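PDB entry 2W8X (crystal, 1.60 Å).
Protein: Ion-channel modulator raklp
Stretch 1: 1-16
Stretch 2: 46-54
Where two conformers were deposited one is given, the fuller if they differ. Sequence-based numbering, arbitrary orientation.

Stretch 1, residues 1-16: FNCNKREGPCSQRSLC
Stretch 2, residues 46-54: YRDNCNSHS

Small disulfide-rich proteins often join distant segments with one covalent link and a few backbone hydrogen bonds, leaving side chains to brace the loops, and the ion-channel modulator raklp illustrates the principle. Residues 1-16, loop until a helix that includes 14-16, pack against irregular residues 46-54, burying 618 Å² in all.

The register is set by a single beta bridge, Asn4 with Asn49. Cys50 N donates to Cys3 O (2.9 Å) and Lys5 N to Asp48 O (2.8 Å); the CA atoms of Cys3 and Cys50 lie 4.9 Å apart, as do those of Lys5 and Asp48. A type I turn, Tyr46 to Asn49, delivers Asp48 to this bridge. Beside it, Cys10 and Cys50, both m (chi1 -66° and -73°), join SG to SG at 2.1 Å with chi3 -81°. Cys50 is the most extensively covered residue, and Ser14 OG lies 3.3 Å from its CB.

Asparagine suits the loops because its amide can both donate and accept. Asn2, t with chi2 50°, receives Asn4 N at OD1 (3.0 Å), while its ND2 reaches Pro9 O and Asn4 O, each at 3.0 Å. Asn49, also t, accepts Asn51 N at OD1 (2.8 Å).

Lys5 points toward the second stretch. Starting m, it leaves the usual wells at chi2 (-147°) and chi3 (-92°), and its tip arrives at Ser52: NZ to OG is 3.0 Å, with a weak bond from NZ to Ser52 O at 3.4 Å. A water 2.8 Å from both Lys5 NZ and Cys50 O accepts from the amine and donates to the carbonyl. Ser52, p, turns OG onto Asn49 O (2.7 Å).

At the helix, Ser11 (p) caps through OG to Ser14 N (3.1 Å). His53, m with chi2 -101°, presents its ring edge to Leu15, NE2 donating to O at 3.0 Å.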

# COMPACT_ATOMS: atom_id res chain seq x y z
N PHE A 1 -3.75 16.23 -4.13
CA PHE A 1 -3.52 15.20 -3.10
C PHE A 1 -2.01 14.86 -3.01
O PHE A 1 -1.23 15.05 -3.93
CB PHE A 1 -4.35 13.90 -3.36
CG PHE A 1 -4.32 13.45 -4.79
CD1 PHE A 1 -3.24 12.75 -5.30
CD2 PHE A 1 -5.36 13.76 -5.66
CE1 PHE A 1 -3.19 12.39 -6.63
CE2 PHE A 1 -5.30 13.39 -6.99
CZ PHE A 1 -4.21 12.70 -7.47
N ASN A 2 -1.64 14.35 -1.86
CA ASN A 2 -0.27 13.86 -1.62
C ASN A 2 0.01 12.59 -2.39
O ASN A 2 -0.85 11.71 -2.46
CB ASN A 2 -0.08 13.62 -0.15
CG ASN A 2 1.27 13.07 0.19
OD1 ASN A 2 2.30 13.61 -0.24
ND2 ASN A 2 1.29 11.97 0.94
N CYS A 3 1.22 12.48 -2.91
CA CYS A 3 1.74 11.27 -3.52
C CYS A 3 2.98 10.67 -2.85
O CYS A 3 3.46 9.63 -3.28
CB CYS A 3 2.05 11.50 -4.99
SG CYS A 3 0.56 11.81 -6.01
N ASN A 4 3.55 11.37 -1.86
CA ASN A 4 4.77 10.93 -1.20
C ASN A 4 4.40 10.28 0.14
O ASN A 4 4.07 10.98 1.10
CB ASN A 4 5.70 12.14 -0.98
CG ASN A 4 7.01 11.77 -0.42
OD1 ASN A 4 7.18 10.68 0.15
ND2 ASN A 4 8.00 12.67 -0.57
N LYS A 5 4.47 8.95 0.15
CA LYS A 5 4.17 8.14 1.34
C LYS A 5 5.00 8.43 2.54
O LYS A 5 4.58 8.12 3.66
CB LYS A 5 4.34 6.62 1.00
CG LYS A 5 3.28 6.17 0.20
CD LYS A 5 2.85 4.72 0.43
CE LYS A 5 3.57 3.89 -0.48
NZ LYS A 5 2.86 2.58 -0.89
N ARG A 6 6.20 8.95 2.33
CA ARG A 6 7.09 9.32 3.44
C ARG A 6 6.70 10.59 4.09
O ARG A 6 7.08 10.81 5.25
CB ARG A 6 8.52 9.52 2.97
CG ARG A 6 9.26 8.28 2.83
CD ARG A 6 10.72 8.56 2.60
NE ARG A 6 11.43 8.75 3.87
CZ ARG A 6 12.72 9.06 3.97
NH1 ARG A 6 13.47 9.25 2.89
NH2 ARG A 6 13.26 9.20 5.18
N GLU A 7 6.02 11.46 3.37
CA GLU A 7 5.73 12.80 3.86
C GLU A 7 4.29 13.03 4.31
O GLU A 7 3.99 14.02 5.02
CB GLU A 7 6.24 13.85 2.82
CG GLU A 7 7.78 13.83 2.66
CD GLU A 7 8.41 15.06 1.87
OE1 GLU A 7 7.71 16.07 1.69
OE2 GLU A 7 9.59 14.98 1.46
N GLY A 8 3.39 12.10 4.00
CA GLY A 8 2.01 12.20 4.41
C GLY A 8 1.19 10.99 4.03
O GLY A 8 1.70 10.08 3.42
N PRO A 9 -0.09 10.97 4.41
CA PRO A 9 -0.92 9.83 4.10
C PRO A 9 -1.33 9.76 2.66
O PRO A 9 -1.22 10.74 1.92
CB PRO A 9 -2.16 10.06 4.96
CG PRO A 9 -2.22 11.47 5.16
CD PRO A 9 -0.82 11.95 5.23
N CYS A 10 -1.80 8.58 2.28
CA CYS A 10 -2.27 8.35 0.94
C CYS A 10 -3.75 8.19 0.96
O CYS A 10 -4.27 7.22 1.52
CB CYS A 10 -1.66 7.06 0.37
SG CYS A 10 0.15 7.15 0.13
N SER A 11 -4.43 9.08 0.29
CA SER A 11 -5.87 8.95 0.12
C SER A 11 -6.21 7.82 -0.84
O SER A 11 -5.37 7.37 -1.62
CB SER A 11 -6.44 10.26 -0.41
OG SER A 11 -6.03 10.51 -1.75
N GLN A 12 -7.48 7.41 -0.84
CA GLN A 12 -7.90 6.38 -1.77
C GLN A 12 -7.70 6.82 -3.23
O GLN A 12 -7.32 6.00 -4.07
CB GLN A 12 -9.34 5.89 -1.46
CG GLN A 12 -9.52 5.36 -0.04
CD GLN A 12 -8.70 4.12 0.30
OE1 GLN A 12 -8.63 3.18 -0.48
NE2 GLN A 12 -8.06 4.13 1.47
N ARG A 13 -7.86 8.13 -3.53
CA ARG A 13 -7.59 8.65 -4.86
C ARG A 13 -6.09 8.55 -5.22
O ARG A 13 -5.76 8.18 -6.33
CB ARG A 13 -8.02 10.11 -5.00
CG ARG A 13 -9.50 10.28 -5.12
CD ARG A 13 -9.85 11.76 -5.38
NE ARG A 13 -9.44 12.19 -6.70
CZ ARG A 13 -9.35 13.45 -7.12
NH1 ARG A 13 -9.67 14.47 -6.31
NH2 ARG A 13 -8.95 13.71 -8.35
N SER A 14 -5.22 8.86 -4.27
CA SER A 14 -3.79 8.91 -4.53
C SER A 14 -3.22 7.55 -4.91
O SER A 14 -2.25 7.47 -5.65
CB SER A 14 -3.05 9.47 -3.30
OG SER A 14 -2.88 8.50 -2.28
N LEU A 15 -3.83 6.47 -4.40
CA LEU A 15 -3.43 5.10 -4.74
C LEU A 15 -3.48 4.81 -6.24
O LEU A 15 -2.77 3.94 -6.73
CB LEU A 15 -4.35 4.08 -4.03
CG LEU A 15 -4.43 4.11 -2.52
CD1 LEU A 15 -5.45 3.06 -2.04
CD2 LEU A 15 -3.06 3.89 -1.89
N CYS A 16 -4.34 5.52 -6.96
CA CYS A 16 -4.63 5.23 -8.34
C CYS A 16 -4.32 6.38 -9.30
O CYS A 16 -4.04 6.14 -10.48
CB CYS A 16 -6.11 4.85 -8.46
SG CYS A 16 -6.60 3.54 -7.32
N TYR A 46 7.56 2.39 -7.29
CA TYR A 46 8.47 3.12 -6.42
C TYR A 46 7.94 3.12 -5.00
O TYR A 46 6.77 3.46 -4.75
CB TYR A 46 8.68 4.55 -6.94
CG TYR A 46 9.38 4.59 -8.29
CD1 TYR A 46 10.76 4.55 -8.40
CD2 TYR A 46 8.64 4.69 -9.46
CE1 TYR A 46 11.35 4.57 -9.65
CE2 TYR A 46 9.23 4.71 -10.69
CZ TYR A 46 10.59 4.65 -10.78
OH TYR A 46 11.19 4.72 -12.06
N ARG A 47 8.81 2.75 -4.06
CA ARG A 47 8.42 2.37 -2.69
C ARG A 47 7.71 3.46 -1.89
O ARG A 47 6.95 3.16 -0.97
CB ARG A 47 9.62 1.86 -1.89
CG ARG A 47 10.12 0.50 -2.32
CD ARG A 47 11.29 0.05 -1.47
NE ARG A 47 11.61 -1.35 -1.69
CZ ARG A 47 12.68 -1.94 -1.21
NH1 ARG A 47 13.54 -1.24 -0.48
NH2 ARG A 47 12.92 -3.21 -1.49
N ASP A 48 8.00 4.71 -2.20
CA ASP A 48 7.42 5.82 -1.48
C ASP A 48 6.38 6.61 -2.29
O ASP A 48 5.95 7.71 -1.88
CB ASP A 48 8.50 6.74 -0.92
CG ASP A 48 9.31 6.10 0.16
OD1 ASP A 48 8.71 5.34 0.94
OD2 ASP A 48 10.54 6.37 0.23
N ASN A 49 5.94 6.05 -3.41
CA ASN A 49 4.87 6.63 -4.22
C ASN A 49 3.54 6.05 -3.75
O ASN A 49 3.42 4.83 -3.61
CB ASN A 49 5.17 6.28 -5.69
CG ASN A 49 4.24 6.91 -6.71
OD1 ASN A 49 3.03 7.09 -6.49
ND2 ASN A 49 4.82 7.28 -7.87
N CYS A 50 2.55 6.90 -3.50
CA CYS A 50 1.23 6.39 -3.09
C CYS A 50 0.65 5.37 -4.08
O CYS A 50 -0.06 4.44 -3.68
CB CYS A 50 0.23 7.52 -2.88
SG CYS A 50 0.51 8.51 -1.39
N ASN A 51 0.96 5.53 -5.37
CA ASN A 51 0.61 4.55 -6.38
C ASN A 51 1.71 3.51 -6.51
O ASN A 51 2.49 3.47 -7.46
CB ASN A 51 0.26 5.22 -7.70
CG ASN A 51 -0.20 4.25 -8.78
OD1 ASN A 51 -0.33 3.02 -8.58
ND2 ASN A 51 -0.49 4.83 -9.95
N SER A 52 1.79 2.69 -5.46
CA SER A 52 2.66 1.49 -5.40
C SER A 52 1.94 0.53 -4.48
O SER A 52 1.41 0.95 -3.44
CB SER A 52 4.09 1.78 -4.89
OG SER A 52 4.12 2.26 -3.56
N HIS A 53 1.87 -0.72 -4.91
CA HIS A 53 0.98 -1.71 -4.29
C HIS A 53 1.74 -2.99 -4.01
O HIS A 53 2.62 -3.37 -4.77
CB HIS A 53 -0.20 -1.98 -5.23
CG HIS A 53 -0.96 -0.74 -5.58
ND1 HIS A 53 -2.16 -0.41 -4.97
CD2 HIS A 53 -0.69 0.25 -6.46
CE1 HIS A 53 -2.59 0.74 -5.48
NE2 HIS A 53 -1.71 1.17 -6.37
N SER A 54 1.40 -3.66 -2.91
CA SER A 54 2.15 -4.84 -2.47
C SER A 54 1.88 -6.13 -3.24
O SER A 54 2.66 -7.08 -3.14
CB SER A 54 1.90 -5.05 -0.99
OG SER A 54 0.53 -5.21 -0.69
O HOH W 1 0.11 3.04 -1.27